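Local coordinates for TIR protein (Paracoccus denitrificans PD1222, PDB 3H16) that carries a bacterial TIR domain, a compact fold in which helices pack around a five-stranded parallel beta-sheet, at residues B[21-32]-B[47-58]. Numbering follows the deposited sequence.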
ATOM      1  N   HIS B  21     -17.660   8.033  12.420  1.00 36.43           N
ATOM      2  CA  HIS B  21     -17.529   6.724  11.783  1.00 32.12           C
ATOM      3  C   HIS B  21     -16.091   6.522  11.324  1.00 29.27           C
ATOM      4  O   HIS B  21     -15.399   7.483  10.983  1.00 23.56           O
ATOM      5  CB  HIS B  21     -18.456   6.603  10.567  1.00 33.49           C
ATOM      6  CG  HIS B  21     -19.910   6.736  10.893  1.00 35.98           C
ATOM      7  ND1 HIS B  21     -20.584   7.935  10.813  1.00 37.14           N
ATOM      8  CD2 HIS B  21     -20.819   5.818  11.298  1.00 35.66           C
ATOM      9  CE1 HIS B  21     -21.847   7.750  11.152  1.00 36.12           C
ATOM     10  NE2 HIS B  21     -22.014   6.473  11.450  1.00 36.06           N
ATOM     11  N   ASP B  22     -15.636   5.275  11.325  1.00 26.94           N
ATOM     12  CA  ASP B  22     -14.282   5.007  10.881  1.00 27.67           C
ATOM     13  C   ASP B  22     -14.321   4.734   9.387  1.00 25.89           C
ATOM     14  O   ASP B  22     -13.505   5.254   8.618  1.00 22.63           O
ATOM     15  CB  ASP B  22     -13.695   3.778  11.585  1.00 34.95           C
ATOM     16  CG  ASP B  22     -13.341   4.030  13.052  1.00 42.56           C
ATOM     17  OD1 ASP B  22     -12.531   4.940  13.346  1.00 48.26           O
ATOM     18  OD2 ASP B  22     -13.864   3.293  13.914  1.00 44.74           O
ATOM     19  N   ILE B  23     -15.313   3.949   8.982  1.00 24.59           N
ATOM     20  CA  ILE B  23     -15.437   3.526   7.603  1.00 24.53           C
ATOM     21  C   ILE B  23     -16.849   3.436   7.069  1.00 24.97           C
ATOM     22  O   ILE B  23     -17.753   2.932   7.749  1.00 25.37           O
ATOM     23  CB  ILE B  23     -14.836   2.113   7.439  1.00 28.83           C
ATOM     24  CG1 ILE B  23     -13.371   2.112   7.880  1.00 31.06           C
ATOM     25  CG2 ILE B  23     -14.996   1.629   6.002  1.00 30.91           C
ATOM     26  CD1 ILE B  23     -12.715   0.763   7.798  1.00 32.44           C
ATOM     27  N   PHE B  24     -17.042   3.918   5.843  1.00 24.65           N
ATOM     28  CA  PHE B  24     -18.335   3.785   5.183  1.00 24.20           C
ATOM     29  C   PHE B  24     -18.021   2.903   3.983  1.00 23.38           C
ATOM     30  O   PHE B  24     -16.935   3.002   3.425  1.00 23.36           O
ATOM     31  CB  PHE B  24     -18.907   5.134   4.740  1.00 24.56           C
ATOM     32  CG  PHE B  24     -18.180   5.776   3.600  1.00 24.68           C
ATOM     33  CD1 PHE B  24     -17.132   6.656   3.834  1.00 25.34           C
ATOM     34  CD2 PHE B  24     -18.605   5.577   2.291  1.00 26.79           C
ATOM     35  CE1 PHE B  24     -16.525   7.346   2.785  1.00 26.42           C
ATOM     36  CE2 PHE B  24     -18.003   6.262   1.230  1.00 28.07           C
ATOM     37  CZ  PHE B  24     -16.961   7.152   1.477  1.00 26.66           C
ATOM     38  N   ILE B  25     -18.945   2.022   3.608  1.00 25.59           N
ATOM     39  CA  ILE B  25     -18.719   1.113   2.477  1.00 26.94           C
ATOM     40  C   ILE B  25     -19.610   1.358   1.251  1.00 27.31           C
ATOM     41  O   ILE B  25     -20.766   0.925   1.221  1.00 29.14           O
ATOM     42  CB  ILE B  25     -18.923  -0.357   2.898  1.00 25.30           C
ATOM     43  CG1 ILE B  25     -18.130  -0.660   4.162  1.00 25.39           C
ATOM     44  CG2 ILE B  25     -18.481  -1.279   1.777  1.00 22.51           C
ATOM     45  CD1 ILE B  25     -18.281  -2.082   4.647  1.00 30.35           C
ATOM     46  N   SER B  26     -19.068   2.046   0.248  1.00 28.27           N
ATOM     47  CA  SER B  26     -19.800   2.322  -0.990  1.00 29.35           C
ATOM     48  C   SER B  26     -19.913   1.003  -1.764  1.00 29.30           C
ATOM     49  O   SER B  26     -18.928   0.270  -1.906  1.00 30.05           O
ATOM     50  CB  SER B  26     -19.045   3.354  -1.829  1.00 32.31           C
ATOM     51  OG  SER B  26     -19.757   3.679  -3.008  1.00 37.00           O
ATOM     52  N   HIS B  27     -21.103   0.700  -2.271  1.00 25.77           N
ATOM     53  CA  HIS B  27     -21.313  -0.553  -2.980  1.00 24.28           C
ATOM     54  C   HIS B  27     -22.615  -0.531  -3.769  1.00 25.24           C
ATOM     55  O   HIS B  27     -23.519   0.261  -3.475  1.00 24.84           O
ATOM     56  CB  HIS B  27     -21.409  -1.696  -1.972  1.00 26.11           C
ATOM     57  CG  HIS B  27     -22.611  -1.600  -1.076  1.00 27.49           C
ATOM     58  ND1 HIS B  27     -22.679  -0.723  -0.014  1.00 27.18           N
ATOM     59  CD2 HIS B  27     -23.816  -2.215  -1.133  1.00 26.57           C
ATOM     60  CE1 HIS B  27     -23.874  -0.804   0.544  1.00 28.36           C
ATOM     61  NE2 HIS B  27     -24.582  -1.702  -0.117  1.00 28.23           N
ATOM     62  N   ALA B  28     -22.711  -1.424  -4.751  1.00 25.09           N
ATOM     63  CA  ALA B  28     -23.912  -1.562  -5.576  1.00 27.02           C
ATOM     64  C   ALA B  28     -24.923  -2.364  -4.743  1.00 28.61           C
ATOM     65  O   ALA B  28     -24.567  -3.379  -4.139  1.00 30.43           O
ATOM     66  CB  ALA B  28     -23.568  -2.309  -6.876  1.00 24.26           C
ATOM     67  N   TRP B  29     -26.178  -1.927  -4.711  1.00 31.24           N
ATOM     68  CA  TRP B  29     -27.179  -2.610  -3.893  1.00 33.50           C
ATOM     69  C   TRP B  29     -27.135  -4.134  -3.963  1.00 34.48           C
ATOM     70  O   TRP B  29     -27.285  -4.818  -2.949  1.00 35.53           O
ATOM     71  CB  TRP B  29     -28.594  -2.116  -4.227  1.00 34.20           C
ATOM     72  CG  TRP B  29     -29.192  -2.686  -5.467  1.00 36.78           C
ATOM     73  CD1 TRP B  29     -29.200  -2.123  -6.714  1.00 37.03           C
ATOM     74  CD2 TRP B  29     -29.902  -3.927  -5.581  1.00 39.15           C
ATOM     75  NE1 TRP B  29     -29.874  -2.934  -7.595  1.00 37.84           N
ATOM     76  CE2 TRP B  29     -30.316  -4.048  -6.929  1.00 38.81           C
ATOM     77  CE3 TRP B  29     -30.231  -4.947  -4.677  1.00 38.80           C
ATOM     78  CZ2 TRP B  29     -31.043  -5.149  -7.393  1.00 38.09           C
ATOM     79  CZ3 TRP B  29     -30.956  -6.045  -5.141  1.00 38.57           C
ATOM     80  CH2 TRP B  29     -31.352  -6.133  -6.486  1.00 38.74           C
ATOM     81  N   GLU B  30     -26.920  -4.666  -5.156  1.00 34.63           N
ATOM     82  CA  GLU B  30     -26.863  -6.106  -5.340  1.00 33.95           C
ATOM     83  C   GLU B  30     -25.816  -6.788  -4.459  1.00 35.11           C
ATOM     84  O   GLU B  30     -25.945  -7.966  -4.148  1.00 35.99           O
ATOM     85  CB  GLU B  30     -26.595  -6.424  -6.814  1.00 33.57           C
ATOM     86  CG  GLU B  30     -27.624  -5.816  -7.767  1.00 32.87           C
ATOM     87  CD  GLU B  30     -27.156  -4.516  -8.400  1.00 33.59           C
ATOM     88  OE1 GLU B  30     -26.593  -3.656  -7.691  1.00 29.21           O
ATOM     89  OE2 GLU B  30     -27.363  -4.348  -9.618  1.00 35.88           O
ATOM     90  N   ASP B  31     -24.782  -6.057  -4.053  1.00 34.86           N
ATOM     91  CA  ASP B  31     -23.741  -6.649  -3.219  1.00 35.61           C
ATOM     92  C   ASP B  31     -23.942  -6.453  -1.723  1.00 36.22           C
ATOM     93  O   ASP B  31     -23.151  -6.963  -0.935  1.00 35.68           O
ATOM     94  CB  ASP B  31     -22.354  -6.113  -3.598  1.00 32.13           C
ATOM     95  CG  ASP B  31     -21.924  -6.551  -4.980  1.00 32.33           C
ATOM     96  OD1 ASP B  31     -22.124  -7.738  -5.326  1.00 33.79           O
ATOM     97  OD2 ASP B  31     -21.374  -5.716  -5.724  1.00 28.88           O
ATOM     98  N   LYS B  32     -24.984  -5.724  -1.327  1.00 37.28           N
ATOM     99  CA  LYS B  32     -25.235  -5.498   0.096  1.00 40.54           C
ATOM    100  C   LYS B  32     -25.533  -6.795   0.825  1.00 44.07           C
ATOM    101  O   LYS B  32     -24.848  -7.158   1.786  1.00 42.52           O
ATOM    102  CB  LYS B  32     -26.410  -4.544   0.326  1.00 38.37           C
ATOM    103  CG  LYS B  32     -26.784  -4.435   1.807  1.00 36.97           C
ATOM    104  CD  LYS B  32     -28.004  -3.562   2.061  1.00 37.76           C
ATOM    105  CE  LYS B  32     -27.640  -2.090   2.179  1.00 38.76           C
ATOM    106  NZ  LYS B  32     -28.807  -1.246   2.570  1.00 38.13           N
ATOM    107  N   GLY B  47     -13.289  -4.269  15.645  1.00 27.80           N
ATOM    108  CA  GLY B  47     -13.196  -2.980  16.302  1.00 30.06           C
ATOM    109  C   GLY B  47     -13.455  -1.743  15.472  1.00 32.28           C
ATOM    110  O   GLY B  47     -13.331  -0.631  15.977  1.00 33.22           O
ATOM    111  N   ALA B  48     -13.808  -1.906  14.203  1.00 33.12           N
ATOM    112  CA  ALA B  48     -14.076  -0.731  13.389  1.00 33.87           C
ATOM    113  C   ALA B  48     -15.534  -0.322  13.530  1.00 35.58           C
ATOM    114  O   ALA B  48     -16.410  -1.156  13.749  1.00 37.01           O
ATOM    115  CB  ALA B  48     -13.740  -1.008  11.923  1.00 31.02           C
ATOM    116  N   GLU B  49     -15.777   0.976  13.430  1.00 39.30           N
ATOM    117  CA  GLU B  49     -17.124   1.527  13.508  1.00 41.63           C
ATOM    118  C   GLU B  49     -17.499   1.662  12.030  1.00 39.88           C
ATOM    119  O   GLU B  49     -16.912   2.471  11.304  1.00 40.15           O
ATOM    120  CB  GLU B  49     -17.082   2.886  14.200  1.00 46.25           C
ATOM    121  CG  GLU B  49     -18.400   3.345  14.770  1.00 54.32           C
ATOM    122  CD  GLU B  49     -19.427   3.591  13.699  1.00 59.01           C
ATOM    123  OE1 GLU B  49     -19.086   4.268  12.705  1.00 61.47           O
ATOM    124  OE2 GLU B  49     -20.571   3.116  13.852  1.00 62.21           O
ATOM    125  N   VAL B  50     -18.473   0.867  11.592  1.00 35.51           N
ATOM    126  CA  VAL B  50     -18.869   0.837  10.191  1.00 31.09           C
ATOM    127  C   VAL B  50     -20.328   1.141   9.858  1.00 30.97           C
ATOM    128  O   VAL B  50     -21.238   0.633  10.516  1.00 32.27           O
ATOM    129  CB  VAL B  50     -18.572  -0.568   9.596  1.00 27.73           C
ATOM    130  CG1 VAL B  50     -18.706  -0.549   8.080  1.00 21.09           C
ATOM    131  CG2 VAL B  50     -17.199  -1.034  10.019  1.00 24.40           C
ATOM    132  N   TRP B  51     -20.539   1.964   8.831  1.00 30.67           N
ATOM    133  CA  TRP B  51     -21.884   2.249   8.346  1.00 30.83           C
ATOM    134  C   TRP B  51     -21.867   2.086   6.829  1.00 32.11           C
ATOM    135  O   TRP B  51     -20.848   2.326   6.180  1.00 30.37           O
ATOM    136  CB  TRP B  51     -22.400   3.639   8.781  1.00 30.53           C
ATOM    137  CG  TRP B  51     -21.730   4.865   8.251  1.00 28.56           C
ATOM    138  CD1 TRP B  51     -20.415   5.017   7.957  1.00 30.61           C
ATOM    139  CD2 TRP B  51     -22.331   6.161   8.085  1.00 29.21           C
ATOM    140  NE1 TRP B  51     -20.152   6.326   7.622  1.00 29.26           N
ATOM    141  CE2 TRP B  51     -21.311   7.049   7.692  1.00 27.32           C
ATOM    142  CE3 TRP B  51     -23.635   6.656   8.234  1.00 29.24           C
ATOM    143  CZ2 TRP B  51     -21.547   8.408   7.441  1.00 27.80           C
ATOM    144  CZ3 TRP B  51     -23.872   8.009   7.983  1.00 27.91           C
ATOM    145  CH2 TRP B  51     -22.828   8.867   7.589  1.00 26.88           C
ATOM    146  N   TYR B  52     -22.988   1.635   6.276  1.00 33.01           N
ATOM    147  CA  TYR B  52     -23.091   1.394   4.840  1.00 35.67           C
ATOM    148  C   TYR B  52     -24.536   1.246   4.355  1.00 36.57           C
ATOM    149  O   TYR B  52     -24.783   1.191   3.153  1.00 39.13           O
ATOM    150  CB  TYR B  52     -22.347   0.111   4.480  1.00 38.17           C
ATOM    151  CG  TYR B  52     -22.929  -1.104   5.161  1.00 37.90           C
ATOM    152  CD1 TYR B  52     -22.632  -1.381   6.495  1.00 37.85           C
ATOM    153  CD2 TYR B  52     -23.814  -1.951   4.491  1.00 38.17           C
ATOM    154  CE1 TYR B  52     -23.198  -2.470   7.151  1.00 39.35           C
ATOM    155  CE2 TYR B  52     -24.390  -3.049   5.137  1.00 39.08           C
ATOM    156  CZ  TYR B  52     -24.074  -3.301   6.470  1.00 40.51           C
ATOM    157  OH  TYR B  52     -24.627  -4.378   7.130  1.00 42.14           O
ATOM    158  N   ASP B  53     -25.486   1.171   5.277  1.00 36.33           N
ATOM    159  CA  ASP B  53     -26.872   1.002   4.886  1.00 34.59           C
ATOM    160  C   ASP B  53     -27.380   2.078   3.923  1.00 35.39           C
ATOM    161  O   ASP B  53     -28.114   1.773   2.982  1.00 30.29           O
ATOM    162  CB  ASP B  53     -27.760   0.949   6.119  1.00 33.53           C
ATOM    163  CG  ASP B  53     -29.172   0.552   5.784  1.00 37.32           C
ATOM    164  OD1 ASP B  53     -29.355  -0.557   5.239  1.00 38.23           O
ATOM    165  OD2 ASP B  53     -30.098   1.350   6.058  1.00 39.73           O
ATOM    166  N   ASP B  54     -26.993   3.332   4.152  1.00 37.04           N
ATOM    167  CA  ASP B  54     -27.418   4.427   3.286  1.00 40.07           C
ATOM    168  C   ASP B  54     -26.367   4.699   2.230  1.00 39.71           C
ATOM    169  O   ASP B  54     -26.157   5.847   1.826  1.00 41.85           O
ATOM    170  CB  ASP B  54     -27.655   5.710   4.094  1.00 46.32           C
ATOM    171  CG  ASP B  54     -29.032   5.753   4.753  1.00 49.08           C
ATOM    172  OD1 ASP B  54     -29.379   6.819   5.298  1.00 51.65           O
ATOM    173  OD2 ASP B  54     -29.766   4.737   4.732  1.00 49.32           O
ATOM    174  N   PHE B  55     -25.704   3.640   1.784  1.00 37.00           N
ATOM    175  CA  PHE B  55     -24.664   3.777   0.784  1.00 34.28           C
ATOM    176  C   PHE B  55     -24.789   2.775  -0.354  1.00 33.92           C
ATOM    177  O   PHE B  55     -23.840   2.582  -1.124  1.00 35.67           O
ATOM    178  CB  PHE B  55     -23.296   3.667   1.448  1.00 32.24           C
ATOM    179  CG  PHE B  55     -22.971   4.827   2.343  1.00 30.22           C
ATOM    180  CD1 PHE B  55     -22.545   6.038   1.806  1.00 29.47           C
ATOM    181  CD2 PHE B  55     -23.115   4.720   3.725  1.00 30.01           C
ATOM    182  CE1 PHE B  55     -22.267   7.128   2.629  1.00 28.63           C
ATOM    183  CE2 PHE B  55     -22.840   5.812   4.563  1.00 28.75           C
ATOM    184  CZ  PHE B  55     -22.416   7.013   4.012  1.00 29.70           C
ATOM    185  N   SER B  56     -25.955   2.140  -0.460  1.00 31.45           N
ATOM    186  CA  SER B  56     -26.211   1.194  -1.544  1.00 30.41           C
ATOM    187  C   SER B  56     -26.463   2.057  -2.772  1.00 28.51           C
ATOM    188  O   SER B  56     -27.115   3.096  -2.680  1.00 25.70           O
ATOM    189  CB  SER B  56     -27.447   0.359  -1.256  1.00 31.91           C
ATOM    190  OG  SER B  56     -27.351  -0.238   0.018  1.00 39.67           O
ATOM    191  N   LEU B  57     -25.953   1.639  -3.920  1.00 26.66           N
ATOM    192  CA  LEU B  57     -26.141   2.424  -5.123  1.00 25.76           C
ATOM    193  C   LEU B  57     -27.015   1.751  -6.185  1.00 26.80           C
ATOM    194  O   LEU B  57     -27.055   0.518  -6.304  1.00 23.43           O
ATOM    195  CB  LEU B  57     -24.770   2.786  -5.691  1.00 26.94           C
ATOM    196  CG  LEU B  57     -23.923   3.597  -4.692  1.00 28.53           C
ATOM    197  CD1 LEU B  57     -22.483   3.668  -5.163  1.00 28.45           C
ATOM    198  CD2 LEU B  57     -24.508   4.995  -4.532  1.00 28.95           C
ATOM    199  N   ARG B  58     -27.720   2.588  -6.943  1.00 29.71           N
ATOM    200  CA  ARG B  58     -28.608   2.160  -8.022  1.00 33.33           C
ATOM    201  C   ARG B  58     -28.344   3.052  -9.241  1.00 31.38           C
ATOM    202  O   ARG B  58     -27.960   4.214  -9.089  1.00 28.83           O
ATOM    203  CB  ARG B  58     -30.062   2.285  -7.572  1.00 40.45           C
ATOM    204  CG  ARG B  58     -30.347   1.527  -6.282  1.00 52.29           C
ATOM    205  CD  ARG B  58     -31.772   1.732  -5.804  1.00 61.47           C
ATOM    206  NE  ARG B  58     -32.064   3.131  -5.518  1.00 70.64           N
ATOM    207  CZ  ARG B  58     -33.251   3.571  -5.114  1.00 77.03           C
ATOM    208  NH1 ARG B  58     -34.257   2.720  -4.947  1.00 79.13           N
ATOM    209  NH2 ARG B  58     -33.434   4.864  -4.873  1.00 81.47           N
TER
HETATM  210  O   HOH W   1     -21.923   4.524  -2.024  1.00 28.21           O
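The imidazole of His21 lies flat on the indole of Trp51, its centroid 3.4 Å from that of the five-membered ring and the planes only 2° from parallel. Phe55 covers the opposite indole face, so Trp51 is sandwiched. From CB outward along Trp51, CG, between its own backbone N and carbonyl carbon (chi1 66°), swings the ring back over the neighbouring strand; CB and CG meet CD2 of His21; CD1, on the ring's edge, has Ile23 O close to the ring plane at 3.4 Å; NE1 lies over His21 CG, 3.4 Å from Phe24 CB, and bonds to the hydroxyl of Ser74; CD2 and CE3 lie against NE2 and CE1 of His21, CE2 and CZ2 over its ND1, while CZ3 and CH2, at the tip, reach CE1. Phe24 in turn sets its CB over the face of Phe55.

Backbone bonds join the strands in parallel. Glu49 O accepts from the amides of both Asp22 and Ile23, and Asp22 OD2 returns a bond by taking Glu49 N on its anti lone pair; Asp22 OD1 pairs with Arg75. Trp51 N then bonds to Ile23 O, and Ile25 N to Trp51 O. After Trp51 the pairing breaks and resumes two residues out of step, with Leu57 N to His27 O and Trp29 N to Leu57 O. Across this break, His27 ND1 reaches back to Ile25 O at 2.8 Å, nearly in the ring plane, which helps hold the imidazole's rotation; Ser56 CA sits over its face. Lys32, bent at chi3 (-86°), brings NZ to Asp53, where it forms a salt bridge with OD1 at 2.8 Å, from above the carboxylate plane, and also bonds to Asp53 O. Helix 32-45 links the two strands, a beta-alpha-beta crossover that places 50-57 at one edge of the parallel TIR-domain sheet.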